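D-alanyl-D-alanine carboxypeptidase (Penicillin binding protein) family protein (Francisella tularensis subsp. tularensis, PDB 6OSU) probably removes the C-terminal D-alanine from peptidoglycan precursor peptides in the cell wall, acting as a serine D-Ala-D-Ala carboxypeptidase of the S11 penicillin-binding protein family. Local coordinates at residues A[54-59]-A[175-180]; A[71-76]-A[145-150]; A[119-124]-A[195-200]; A[264-269]-A[312-317]. All coordinates share one frame; numbering follows the deposited sequence.

Contact 1: A[54-59]-A[175-180]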
loop_
_atom_site.group_PDB
_atom_site.type_symbol
_atom_site.label_atom_id
_atom_site.label_comp_id
_atom_site.label_asym_id
_atom_site.label_seq_id
_atom_site.Cartn_x
_atom_site.Cartn_y
_atom_site.Cartn_z
ATOM N N LYS A 54 8.480 -13.321 -1.993
ATOM C CA LYS A 54 9.735 -13.962 -2.365
ATOM C C LYS A 54 10.808 -12.889 -2.459
ATOM O O LYS A 54 10.586 -11.843 -3.077
ATOM C CB LYS A 54 9.638 -14.723 -3.697
ATOM C CG LYS A 54 10.968 -15.348 -4.125
ATOM C CD LYS A 54 10.826 -16.293 -5.319
ATOM C CE LYS A 54 10.897 -15.555 -6.650
ATOM N NZ LYS A 54 10.884 -16.499 -7.806
ATOM N N ASN A 55 11.958 -13.149 -1.833
ATOM C CA ASN A 55 13.118 -12.257 -1.902
ATOM C C ASN A 55 12.757 -10.836 -1.480
ATOM O O ASN A 55 13.286 -9.856 -2.008
ATOM C CB ASN A 55 13.725 -12.265 -3.308
ATOM C CG ASN A 55 14.280 -13.617 -3.697
ATOM O OD1 ASN A 55 14.986 -14.259 -2.918
ATOM N ND2 ASN A 55 13.964 -14.057 -4.911
ATOM N N MET A 56 11.845 -10.718 -0.511
ATOM C CA MET A 56 11.277 -9.412 -0.188
ATOM C C MET A 56 12.297 -8.439 0.389
ATOM O O MET A 56 11.997 -7.244 0.472
ATOM C CB MET A 56 10.106 -9.562 0.786
ATOM C CG MET A 56 10.502 -9.964 2.195
ATOM S SD MET A 56 9.109 -9.894 3.341
ATOM C CE MET A 56 9.874 -10.503 4.841
ATOM N N ASP A 57 13.487 -8.907 0.767
ATOM C CA ASP A 57 14.527 -8.052 1.322
ATOM C C ASP A 57 15.741 -7.923 0.412
ATOM O O ASP A 57 16.747 -7.333 0.821
ATOM C CB ASP A 57 14.961 -8.570 2.695
ATOM C CG ASP A 57 13.882 -8.406 3.743
ATOM O OD1 ASP A 57 13.207 -7.351 3.753
ATOM O OD2 ASP A 57 13.703 -9.335 4.554
ATOM N N VAL A 58 15.675 -8.452 -0.809
ATOM C CA VAL A 58 16.787 -8.346 -1.748
ATOM C C VAL A 58 16.775 -6.957 -2.370
ATOM O O VAL A 58 15.730 -6.469 -2.816
ATOM C CB VAL A 58 16.705 -9.444 -2.821
ATOM C CG1 VAL A 58 17.800 -9.258 -3.863
ATOM C CG2 VAL A 58 16.815 -10.821 -2.180
ATOM N N ARG A 59 17.936 -6.315 -2.399
ATOM C CA ARG A 59 18.024 -4.943 -2.876
ATOM C C ARG A 59 18.024 -4.911 -4.402
ATOM O O ARG A 59 18.860 -5.555 -5.045
ATOM C CB ARG A 59 19.275 -4.282 -2.306
ATOM C CG ARG A 59 19.169 -4.066 -0.811
ATOM C CD ARG A 59 20.448 -3.547 -0.191
ATOM N NE ARG A 59 20.255 -3.293 1.234
ATOM C CZ ARG A 59 21.119 -2.639 2.004
ATOM N NH1 ARG A 59 22.246 -2.165 1.489
ATOM N NH2 ARG A 59 20.849 -2.456 3.289
ATOM N N THR A 175 13.726 -2.343 -1.603
ATOM C CA THR A 175 13.259 -3.720 -1.551
ATOM C C THR A 175 11.740 -3.731 -1.635
ATOM O O THR A 175 11.077 -2.719 -1.393
ATOM C CB THR A 175 13.713 -4.452 -0.271
ATOM O OG1 THR A 175 12.991 -3.948 0.860
ATOM C CG2 THR A 175 15.207 -4.272 -0.043
ATOM N N ALA A 176 11.192 -4.895 -1.989
ATOM C CA ALA A 176 9.740 -5.028 -2.043
ATOM C C ALA A 176 9.124 -4.819 -0.667
ATOM O O ALA A 176 8.057 -4.210 -0.544
ATOM C CB ALA A 176 9.357 -6.398 -2.609
ATOM N N HIS A 177 9.794 -5.302 0.381
ATOM C CA HIS A 177 9.304 -5.089 1.739
ATOM C C HIS A 177 9.337 -3.610 2.105
ATOM O O HIS A 177 8.373 -3.076 2.667
ATOM C CB HIS A 177 10.135 -5.911 2.726
ATOM C CG HIS A 177 9.627 -5.868 4.134
ATOM N ND1 HIS A 177 10.372 -6.314 5.205
ATOM C CD2 HIS A 177 8.448 -5.442 4.648
ATOM C CE1 HIS A 177 9.677 -6.158 6.317
ATOM N NE2 HIS A 177 8.507 -5.631 6.007
ATOM N N ASP A 178 10.441 -2.929 1.788
ATOM C CA ASP A 178 10.546 -1.509 2.107
ATOM C C ASP A 178 9.494 -0.696 1.365
ATOM O O ASP A 178 8.931 0.257 1.918
ATOM C CB ASP A 178 11.945 -0.995 1.775
ATOM C CG ASP A 178 12.934 -1.217 2.905
ATOM O OD1 ASP A 178 12.609 -1.968 3.853
ATOM O OD2 ASP A 178 14.034 -0.626 2.851
ATOM N N MET A 179 9.210 -1.057 0.110
ATOM C CA MET A 179 8.216 -0.316 -0.658
ATOM C C MET A 179 6.804 -0.572 -0.147
ATOM O O MET A 179 5.953 0.322 -0.211
ATOM C CB MET A 179 8.331 -0.667 -2.140
ATOM C CG MET A 179 9.402 0.138 -2.860
ATOM S SD MET A 179 8.942 1.878 -2.955
ATOM C CE MET A 179 10.542 2.649 -3.219
ATOM N N ALA A 180 6.539 -1.772 0.375
ATOM C CA ALA A 180 5.243 -2.031 0.992
ATOM C C ALA A 180 5.089 -1.248 2.289
ATOM O O ALA A 180 3.996 -0.760 2.604
ATOM C CB ALA A 180 5.066 -3.530 1.239
HETATM O O HOH W 1 13.023 -7.060 -2.834
HETATM O O HOH W 2 13.568 -4.499 3.545
#
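His-177, in the first turn of helix 176-189, lies beside Met-56 and Asp-57 and points the same way as both. Its CB sits 3.2 Å from Met-56 O and also touches the Met-56 CB and CG. CG is anti to the backbone N (chi1 -174°) and comes 4.1 Å from Met-56 SD. The sulfur approaches the ring obliquely. ND1 meets Asp-57 OD1 at the ring edge, in the ring plane. The ND1 to OD1 bond is weak, at 3.3 Å. The Asp-57 carboxylate is turned 45° from the ring.

A stronger link runs through the backbone. His-177 N donates to Met-56 O at 2.9 Å, with an angle of 158° at the hydrogen. A water accepts from Ala-176 N and donates to Asn-55 O and Val-58 O. A second water lies between Asp-57 OD1, Thr-175 OG1 and Asp-178 OD1. Thr-175 OG1 accepts from Asp-178 N at 2.9 Å, while its CG2 rests 3.5 Å from Asp-57 O. The early N-H groups of the helix are thus met by a side chain, a carbonyl and a water. Behind them, Ala-176 packs on Val-41 and Val-303 of the five-stranded antiparallel sheet. The arrangement is a threonine N-cap on helix 176-189, with the type I beta turn Asn-55 to Val-58, after an edge strand, supplying a further carbonyl acceptor.

Contact 2: A[71-76]-A[145-150]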
loop_
_atom_site.group_PDB
_atom_site.type_symbol
_atom_site.label_atom_id
_atom_site.label_comp_id
_atom_site.label_asym_id
_atom_site.label_seq_id
_atom_site.Cartn_x
_atom_site.Cartn_y
_atom_site.Cartn_z
ATOM N N SER A 71 6.396 11.950 -3.529
ATOM C CA SER A 71 4.999 12.282 -3.272
ATOM C C SER A 71 4.664 12.160 -1.790
ATOM O O SER A 71 3.855 12.932 -1.264
ATOM C CB SER A 71 4.090 11.377 -4.101
ATOM O OG SER A 71 2.729 11.651 -3.826
ATOM N N TYR A 72 5.268 11.185 -1.106
ATOM C CA TYR A 72 5.059 11.033 0.333
ATOM C C TYR A 72 5.457 12.302 1.080
ATOM O O TYR A 72 4.722 12.786 1.947
ATOM C CB TYR A 72 5.861 9.832 0.840
ATOM C CG TYR A 72 5.659 9.484 2.299
ATOM C CD1 TYR A 72 4.766 8.490 2.675
ATOM C CD2 TYR A 72 6.375 10.137 3.298
ATOM C CE1 TYR A 72 4.582 8.160 4.004
ATOM C CE2 TYR A 72 6.199 9.815 4.630
ATOM C CZ TYR A 72 5.302 8.827 4.977
ATOM O OH TYR A 72 5.124 8.507 6.301
ATOM N N ILE A 73 6.626 12.852 0.757
ATOM C CA ILE A 73 7.097 14.049 1.443
ATOM C C ILE A 73 6.225 15.253 1.097
ATOM O O ILE A 73 5.978 16.121 1.944
ATOM C CB ILE A 73 8.578 14.285 1.102
ATOM C CG1 ILE A 73 9.441 13.218 1.781
ATOM C CG2 ILE A 73 9.006 15.683 1.493
ATOM C CD1 ILE A 73 10.880 13.212 1.335
ATOM N N VAL A 74 5.734 15.319 -0.142
ATOM C CA VAL A 74 4.852 16.414 -0.544
ATOM C C VAL A 74 3.575 16.402 0.287
ATOM O O VAL A 74 3.118 17.443 0.773
ATOM C CB VAL A 74 4.541 16.335 -2.051
ATOM C CG1 VAL A 74 3.483 17.376 -2.434
ATOM C CG2 VAL A 74 5.811 16.527 -2.872
ATOM N N ALA A 75 2.977 15.218 0.461
ATOM C CA ALA A 75 1.765 15.116 1.270
ATOM C C ALA A 75 2.031 15.531 2.711
ATOM O O ALA A 75 1.202 16.202 3.336
ATOM C CB ALA A 75 1.212 13.692 1.220
ATOM N N SER A 76 3.191 15.143 3.250
ATOM C CA SER A 76 3.533 15.471 4.630
ATOM C C SER A 76 3.641 16.976 4.837
ATOM O O SER A 76 3.179 17.506 5.854
ATOM C CB SER A 76 4.838 14.777 5.020
ATOM O OG SER A 76 5.444 15.429 6.122
ATOM N N ASP A 145 18.460 13.947 0.246
ATOM C CA ASP A 145 18.833 13.708 1.639
ATOM C C ASP A 145 17.601 13.615 2.527
ATOM O O ASP A 145 17.532 12.764 3.423
ATOM C CB ASP A 145 19.760 14.818 2.136
ATOM C CG ASP A 145 21.160 14.701 1.579
ATOM O OD1 ASP A 145 21.673 13.562 1.499
ATOM O OD2 ASP A 145 21.748 15.744 1.220
ATOM N N LEU A 146 16.617 14.483 2.292
ATOM C CA LEU A 146 15.370 14.398 3.041
ATOM C C LEU A 146 14.647 13.084 2.759
ATOM O O LEU A 146 14.070 12.476 3.670
ATOM C CB LEU A 146 14.480 15.588 2.699
ATOM C CG LEU A 146 13.123 15.613 3.393
ATOM C CD1 LEU A 146 13.285 15.878 4.881
ATOM C CD2 LEU A 146 12.242 16.651 2.736
ATOM N N MET A 147 14.668 12.631 1.501
ATOM C CA MET A 147 14.065 11.345 1.164
ATOM C C MET A 147 14.720 10.208 1.936
ATOM O O MET A 147 14.033 9.307 2.430
ATOM C CB MET A 147 14.175 11.081 -0.337
ATOM C CG MET A 147 13.484 12.096 -1.216
ATOM S SD MET A 147 13.834 11.771 -2.954
ATOM C CE MET A 147 13.030 10.185 -3.161
ATOM N N ASN A 148 16.050 10.231 2.048
ATOM C CA ASN A 148 16.748 9.146 2.731
ATOM C C ASN A 148 16.542 9.199 4.242
ATOM O O ASN A 148 16.489 8.148 4.893
ATOM C CB ASN A 148 18.235 9.180 2.373
ATOM C CG ASN A 148 18.491 8.778 0.928
ATOM O OD1 ASN A 148 17.841 7.876 0.401
ATOM N ND2 ASN A 148 19.428 9.457 0.279
ATOM N N GLN A 149 16.418 10.399 4.816
ATOM C CA GLN A 149 16.075 10.509 6.232
ATOM C C GLN A 149 14.667 9.995 6.491
ATOM O O GLN A 149 14.430 9.256 7.454
ATOM C CB GLN A 149 16.191 11.958 6.699
ATOM C CG GLN A 149 17.592 12.516 6.699
ATOM C CD GLN A 149 17.599 14.012 6.934
ATOM O OE1 GLN A 149 18.425 14.736 6.379
ATOM N NE2 GLN A 149 16.667 14.487 7.756
ATOM N N THR A 150 13.715 10.397 5.650
ATOM C CA THR A 150 12.339 9.944 5.812
ATOM C C THR A 150 12.244 8.429 5.679
ATOM O O THR A 150 11.478 7.780 6.401
ATOM C CB THR A 150 11.438 10.639 4.789
ATOM O OG1 THR A 150 11.483 12.057 5.000
ATOM C CG2 THR A 150 9.998 10.163 4.922
#
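Leu-146 O is gripped twice by Thr-150, one helical turn on. Thr-150 OG1 donates to it at 2.9 Å and Thr-150 N at 2.9 Å. The two donors come from opposite faces of the carbonyl plane, and OG1 stands 35° out of it. The hydroxyl is therefore satisfied within its own helix. It can lie against a hydrocarbon, with Ile-73 CD1 3.9 Å from OG1.

Ile-73 carries the contact from the other helix. Its CG1 is beside the backbone N (chi1 -71°), and CD1 reaches on to the far helix. CD1 lies 3.7 Å from Met-147 CA and also touches Met-147 CG. The Ile-73 and Met-147 side chains cross at about a right angle. The other branch, Ile-73 CG2, meets Leu-146 CD2 at 3.6 Å. Thr-150 CG2 approaches the Tyr-72 ring obliquely, 3.8 Å from CE2. Tyr-72 OH is hydrogen-bonded to Ser-185 OG, and the ring packs edge-to-face with Phe-190.

No hydrogen bond links the two segments. Their axes pass 10.7 Å apart at 86°, and Ile-73 spans the gap with both its branches. The Met-147 side chain is about 7 Å from that of Lys-67, the predicted proton acceptor. This is apolar packing of nearly perpendicular helices in the helical region of the penicillin-binding protein/serine beta-lactamase fold, one of them carrying Lys-67 of the predicted SxxK motif.

Contact 3: A[119-124]-A[195-200]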
loop_
_atom_site.group_PDB
_atom_site.type_symbol
_atom_site.label_atom_id
_atom_site.label_comp_id
_atom_site.label_asym_id
_atom_site.label_seq_id
_atom_site.Cartn_x
_atom_site.Cartn_y
_atom_site.Cartn_z
ATOM N N GLY A 119 0.607 15.162 -12.038
ATOM C CA GLY A 119 1.570 14.792 -13.060
ATOM C C GLY A 119 2.557 13.752 -12.568
ATOM O O GLY A 119 2.881 12.800 -13.282
ATOM N N MET A 120 3.030 13.907 -11.331
ATOM C CA MET A 120 4.009 12.975 -10.780
ATOM C C MET A 120 3.407 11.588 -10.580
ATOM O O MET A 120 4.008 10.579 -10.967
ATOM C CB MET A 120 4.558 13.525 -9.465
ATOM C CG MET A 120 5.513 12.604 -8.726
ATOM S SD MET A 120 6.160 13.425 -7.254
ATOM C CE MET A 120 4.644 13.972 -6.472
ATOM N N ASP A 121 2.209 11.518 -9.992
ATOM C CA ASP A 121 1.618 10.233 -9.628
ATOM C C ASP A 121 0.989 9.519 -10.821
ATOM O O ASP A 121 1.137 8.301 -10.966
ATOM C CB ASP A 121 0.568 10.432 -8.537
ATOM C CG ASP A 121 1.157 10.966 -7.248
ATOM O OD1 ASP A 121 2.392 10.871 -7.057
ATOM O OD2 ASP A 121 0.375 11.468 -6.413
ATOM N N VAL A 122 0.280 10.254 -11.672
ATOM C CA VAL A 122 -0.524 9.648 -12.731
ATOM C C VAL A 122 0.277 9.482 -14.011
ATOM O O VAL A 122 0.176 8.459 -14.690
ATOM C CB VAL A 122 -1.785 10.501 -12.971
ATOM C CG1 VAL A 122 -2.647 9.892 -14.063
ATOM C CG2 VAL A 122 -2.559 10.662 -11.670
ATOM N N VAL A 123 1.078 10.489 -14.348
ATOM C CA VAL A 123 1.821 10.521 -15.602
ATOM C C VAL A 123 3.294 10.174 -15.400
ATOM O O VAL A 123 4.001 9.902 -16.383
ATOM C CB VAL A 123 1.621 11.903 -16.275
ATOM C CG1 VAL A 123 2.760 12.288 -17.222
ATOM C CG2 VAL A 123 0.293 11.920 -17.015
ATOM N N SER A 124 3.764 10.125 -14.154
ATOM C CA SER A 124 5.163 9.843 -13.839
ATOM C C SER A 124 6.085 10.903 -14.435
ATOM O O SER A 124 7.202 10.605 -14.870
ATOM C CB SER A 124 5.572 8.438 -14.299
ATOM O OG SER A 124 6.664 7.953 -13.543
ATOM N N LYS A 195 -5.688 9.461 -2.839
ATOM C CA LYS A 195 -6.759 9.355 -3.824
ATOM C C LYS A 195 -6.299 9.727 -5.228
ATOM O O LYS A 195 -6.931 9.309 -6.203
ATOM C CB LYS A 195 -7.943 10.240 -3.426
ATOM C CG LYS A 195 -8.645 9.817 -2.144
ATOM C CD LYS A 195 -9.820 10.738 -1.836
ATOM C CE LYS A 195 -10.353 10.508 -0.429
ATOM N NZ LYS A 195 -10.601 11.798 0.279
ATOM N N VAL A 196 -5.212 10.494 -5.355
ATOM C CA VAL A 196 -4.743 10.917 -6.671
ATOM C C VAL A 196 -4.297 9.720 -7.502
ATOM O O VAL A 196 -4.398 9.737 -8.737
ATOM C CB VAL A 196 -3.608 11.951 -6.527
ATOM C CG1 VAL A 196 -3.148 12.447 -7.892
ATOM C CG2 VAL A 196 -4.053 13.115 -5.664
ATOM N N TYR A 197 -3.814 8.660 -6.851
ATOM C CA TYR A 197 -3.306 7.510 -7.589
ATOM C C TYR A 197 -4.404 6.760 -8.333
ATOM O O TYR A 197 -4.093 5.957 -9.218
ATOM C CB TYR A 197 -2.568 6.567 -6.644
ATOM C CG TYR A 197 -1.229 7.105 -6.196
ATOM C CD1 TYR A 197 -0.149 7.137 -7.070
ATOM C CD2 TYR A 197 -1.045 7.591 -4.908
ATOM C CE1 TYR A 197 1.079 7.622 -6.674
ATOM C CE2 TYR A 197 0.185 8.088 -4.501
ATOM C CZ TYR A 197 1.242 8.101 -5.391
ATOM O OH TYR A 197 2.467 8.587 -5.003
ATOM N N ASP A 198 -5.669 7.011 -8.013
ATOM C CA ASP A 198 -6.778 6.378 -8.713
ATOM C C ASP A 198 -7.206 7.145 -9.961
ATOM O O ASP A 198 -8.110 6.688 -10.667
ATOM C CB ASP A 198 -7.972 6.211 -7.760
ATOM C CG ASP A 198 -9.003 5.219 -8.277
ATOM O OD1 ASP A 198 -8.611 4.110 -8.703
ATOM O OD2 ASP A 198 -10.210 5.542 -8.253
ATOM N N ASP A 199 -6.577 8.286 -10.253
ATOM C CA ASP A 199 -6.912 9.043 -11.457
ATOM C C ASP A 199 -6.618 8.224 -12.707
ATOM O O ASP A 199 -5.523 7.678 -12.865
ATOM C CB ASP A 199 -6.127 10.357 -11.502
ATOM C CG ASP A 199 -6.620 11.376 -10.492
ATOM O OD1 ASP A 199 -7.514 11.040 -9.685
ATOM O OD2 ASP A 199 -6.114 12.518 -10.508
ATOM N N LYS A 200 -7.604 8.146 -13.604
ATOM C CA LYS A 200 -7.440 7.352 -14.819
ATOM C C LYS A 200 -6.465 8.003 -15.793
ATOM O O LYS A 200 -5.808 7.302 -16.570
ATOM C CB LYS A 200 -8.796 7.139 -15.493
ATOM C CG LYS A 200 -9.862 6.531 -14.590
ATOM C CD LYS A 200 -9.627 5.046 -14.356
ATOM C CE LYS A 200 -9.457 4.743 -12.873
ATOM N NZ LYS A 200 -10.566 5.313 -12.055
HETATM O O HOH W 3 4.193 9.052 -6.867
#
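Asp-121 lays its carboxylate over one face of the Tyr-197 ring. The two planes are stacked, 24° apart. This lies in the transpeptidase-like domain of the S11 family, where helix 113-123 leads into Ser-124, a predicted active-site residue and probably the first residue of the SxN motif. Asp-121 CB sits 3.4 Å from Tyr-197 CE1, and its CG is 3.4 Å from CZ. OD2 stands 3.6 Å above the plane of the Tyr-197 ring, shifted toward the rim.

The hydroxyl end is tied by water. One water donates to Asp-121 OD1 at 2.6 Å and is hydrogen-bonded to Tyr-197 OH, lying in the ring plane at its edge. Ser-71 of the neighbouring helix adds weak hydrogen bonds to the same two oxygens. The pair thus joins the helix before Ser-124 to helix 66-79, and the Tyr-197 side chain comes within about 4 Å of that of Lys-278, a predicted substrate-binding residue. Ser-124 takes no part in the packing; its OG bonds to Ser-64 OG and Lys-278 NZ.

Beside the stack, Val-122 CG2 meets Val-196 CG1 at 4.2 Å, the Val-196 carbonyl oxygen and, at 3.6 Å, Asp-199 CB.

Contact 4: A[264-269]-A[312-317]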
loop_
_atom_site.group_PDB
_atom_site.type_symbol
_atom_site.label_atom_id
_atom_site.label_comp_id
_atom_site.label_asym_id
_atom_site.label_seq_id
_atom_site.Cartn_x
_atom_site.Cartn_y
_atom_site.Cartn_z
ATOM N N ARG A 264 -0.654 4.762 -16.422
ATOM C CA ARG A 264 -0.127 3.522 -16.971
ATOM C C ARG A 264 -0.208 2.359 -15.996
ATOM O O ARG A 264 0.338 1.290 -16.281
ATOM C CB ARG A 264 1.313 3.723 -17.449
ATOM C CG ARG A 264 1.363 4.417 -18.801
ATOM C CD ARG A 264 2.756 4.485 -19.393
ATOM N NE ARG A 264 3.358 3.175 -19.597
ATOM C CZ ARG A 264 4.586 3.006 -20.072
ATOM N NH1 ARG A 264 5.083 1.788 -20.240
ATOM N NH2 ARG A 264 5.321 4.068 -20.371
ATOM N N ASN A 265 -0.879 2.538 -14.862
ATOM C CA ASN A 265 -1.214 1.413 -13.994
ATOM C C ASN A 265 -2.474 0.772 -14.561
ATOM O O ASN A 265 -3.598 1.197 -14.287
ATOM C CB ASN A 265 -1.404 1.866 -12.552
ATOM C CG ASN A 265 -1.732 0.716 -11.620
ATOM O OD1 ASN A 265 -1.618 -0.452 -11.991
ATOM N ND2 ASN A 265 -2.142 1.042 -10.398
ATOM N N ARG A 266 -2.273 -0.273 -15.370
ATOM C CA ARG A 266 -3.390 -0.924 -16.046
ATOM C C ARG A 266 -4.400 -1.495 -15.058
ATOM O O ARG A 266 -5.579 -1.651 -15.397
ATOM C CB ARG A 266 -2.869 -2.029 -16.966
ATOM C CG ARG A 266 -2.074 -1.529 -18.162
ATOM C CD ARG A 266 -2.923 -0.602 -19.005
ATOM N NE ARG A 266 -4.245 -1.172 -19.254
ATOM C CZ ARG A 266 -5.268 -0.498 -19.766
ATOM N NH1 ARG A 266 -5.128 0.782 -20.090
ATOM N NH2 ARG A 266 -6.433 -1.101 -19.952
ATOM N N LEU A 267 -3.960 -1.802 -13.834
ATOM C CA LEU A 267 -4.844 -2.416 -12.849
ATOM C C LEU A 267 -6.054 -1.545 -12.538
ATOM O O LEU A 267 -7.117 -2.070 -12.185
ATOM C CB LEU A 267 -4.066 -2.711 -11.566
ATOM C CG LEU A 267 -3.660 -4.161 -11.314
ATOM C CD1 LEU A 267 -2.840 -4.701 -12.471
ATOM C CD2 LEU A 267 -2.885 -4.265 -10.012
ATOM N N LEU A 268 -5.915 -0.219 -12.655
ATOM C CA LEU A 268 -7.045 0.670 -12.398
ATOM C C LEU A 268 -8.239 0.313 -13.271
ATOM O O LEU A 268 -9.388 0.381 -12.821
ATOM C CB LEU A 268 -6.642 2.125 -12.637
ATOM C CG LEU A 268 -5.612 2.752 -11.703
ATOM C CD1 LEU A 268 -5.427 4.217 -12.064
ATOM C CD2 LEU A 268 -6.039 2.591 -10.252
ATOM N N PHE A 269 -7.986 -0.074 -14.518
ATOM C CA PHE A 269 -9.051 -0.363 -15.469
ATOM C C PHE A 269 -9.499 -1.817 -15.432
ATOM O O PHE A 269 -10.666 -2.104 -15.728
ATOM C CB PHE A 269 -8.595 -0.011 -16.890
ATOM C CG PHE A 269 -7.921 1.331 -17.000
ATOM C CD1 PHE A 269 -8.643 2.459 -17.360
ATOM C CD2 PHE A 269 -6.563 1.464 -16.743
ATOM C CE1 PHE A 269 -8.024 3.695 -17.458
ATOM C CE2 PHE A 269 -5.939 2.695 -16.837
ATOM C CZ PHE A 269 -6.670 3.811 -17.197
ATOM N N LYS A 312 3.419 -8.920 -17.899
ATOM C CA LYS A 312 3.676 -9.797 -16.761
ATOM C C LYS A 312 3.599 -9.031 -15.447
ATOM O O LYS A 312 3.106 -9.559 -14.446
ATOM C CB LYS A 312 5.040 -10.467 -16.909
ATOM C CG LYS A 312 5.041 -11.716 -17.768
ATOM C CD LYS A 312 6.465 -12.197 -17.966
ATOM C CE LYS A 312 6.546 -13.708 -18.060
ATOM N NZ LYS A 312 7.964 -14.164 -18.016
ATOM N N ARG A 313 4.092 -7.790 -15.434
ATOM C CA ARG A 313 3.971 -6.941 -14.251
ATOM C C ARG A 313 2.519 -6.810 -13.811
ATOM O O ARG A 313 2.211 -6.897 -12.616
ATOM C CB ARG A 313 4.566 -5.565 -14.549
ATOM C CG ARG A 313 4.290 -4.501 -13.502
ATOM C CD ARG A 313 4.443 -3.110 -14.103
ATOM N NE ARG A 313 3.352 -2.808 -15.024
ATOM C CZ ARG A 313 3.378 -1.837 -15.930
ATOM N NH1 ARG A 313 4.451 -1.067 -16.051
ATOM N NH2 ARG A 313 2.332 -1.640 -16.723
ATOM N N ASP A 314 1.612 -6.600 -14.766
ATOM C CA ASP A 314 0.196 -6.489 -14.441
ATOM C C ASP A 314 -0.424 -7.852 -14.165
ATOM O O ASP A 314 -1.261 -7.986 -13.265
ATOM C CB ASP A 314 -0.541 -5.783 -15.577
ATOM C CG ASP A 314 -0.042 -4.369 -15.799
ATOM O OD1 ASP A 314 0.389 -3.733 -14.811
ATOM O OD2 ASP A 314 -0.074 -3.894 -16.956
ATOM N N SER A 315 -0.019 -8.873 -14.923
ATOM C CA SER A 315 -0.546 -10.218 -14.710
ATOM C C SER A 315 -0.177 -10.741 -13.326
ATOM O O SER A 315 -1.034 -11.242 -12.589
ATOM C CB SER A 315 -0.028 -11.156 -15.802
ATOM O OG SER A 315 -0.297 -12.512 -15.495
ATOM N N GLU A 316 1.097 -10.617 -12.949
ATOM C CA GLU A 316 1.558 -11.216 -11.702
ATOM C C GLU A 316 1.083 -10.432 -10.484
ATOM O O GLU A 316 0.842 -11.025 -9.425
ATOM C CB GLU A 316 3.081 -11.338 -11.723
ATOM C CG GLU A 316 3.586 -12.255 -12.831
ATOM C CD GLU A 316 5.096 -12.275 -12.941
ATOM O OE1 GLU A 316 5.772 -12.230 -11.893
ATOM O OE2 GLU A 316 5.609 -12.327 -14.080
ATOM N N SER A 317 0.932 -9.111 -10.609
ATOM C CA SER A 317 0.376 -8.336 -9.504
ATOM C C SER A 317 -1.086 -8.689 -9.266
ATOM O O SER A 317 -1.518 -8.820 -8.114
ATOM C CB SER A 317 0.524 -6.839 -9.771
ATOM O OG SER A 317 1.883 -6.446 -9.735
#
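Asp-314 holds its CG beside the backbone N (chi1 -62°), and its OD2 comes to 3.3 Å from Arg-266 CG. Arg-313 starts with CG anti to the backbone N and bends at chi3 (71°), which places NE. NE donates to Asp-314 OD1 at 3.1 Å, reaching it from above the carboxylate plane. NH2 adds weak bonds to both carboxylate oxygens. This salt bridge lies within helix 310-327, between adjacent residues. In this position NH2 is 3.6 Å from Arg-264 O, without a hydrogen bond.

Arg-266 touches Asp-314 with its aliphatic part, through CB and CG. Its guanidinium leads away and has Phe-269 CD2 over one face. Its charge lies apart from that of Asp-314, NE being 5.5 Å from OD2.

The Leu-267 and Asp-314 side chains run past one another, pointing opposite ways. Leu-267 CD1 lies 3.7 Å from Asp-314 O, and its CD2 is 4.3 Å from Ser-317 CB. Ser-317 OG donates to Arg-313 O, so its polar end is used within its own helix. Asn-265 OD1 accepts from Leu-267 N at 3.3 Å, a capping bond for the short helix 267-270.

Arg-313 and Ser-317 also pack on Leu-289 of the sheet. The Arg-264 side chain lies about 7 Å from that of Ser-124. The arrangement joins the sheet-packed helix 310-327 to a capped helical turn near the predicted active site of the penicillin-binding protein/serine beta-lactamase fold.

Contacts 2 and 3 are buried; contacts 1 and 4 are only partly so, with exposed residues at their margins. Contacts 2 and 3 meet at Ser-71 of helix 66-79. Contacts 3 and 4 meet where Leu-268 packs on residues 197-199. Contact 1 touches none of the others; its nearest atoms are about 8 Å from contacts 2 and 4. It shares its sheet with contact 4, since Ala-176 and Ser-317 both pack on strand 298-307. The chemistry follows position. Contact 2 is apolar between helices, contact 3 mixes a stacked carboxylate with water, and contact 1 relies mainly on backbone and water-mediated bonds at a helix start. Contact 4 sets alkyl groups against an ion pair.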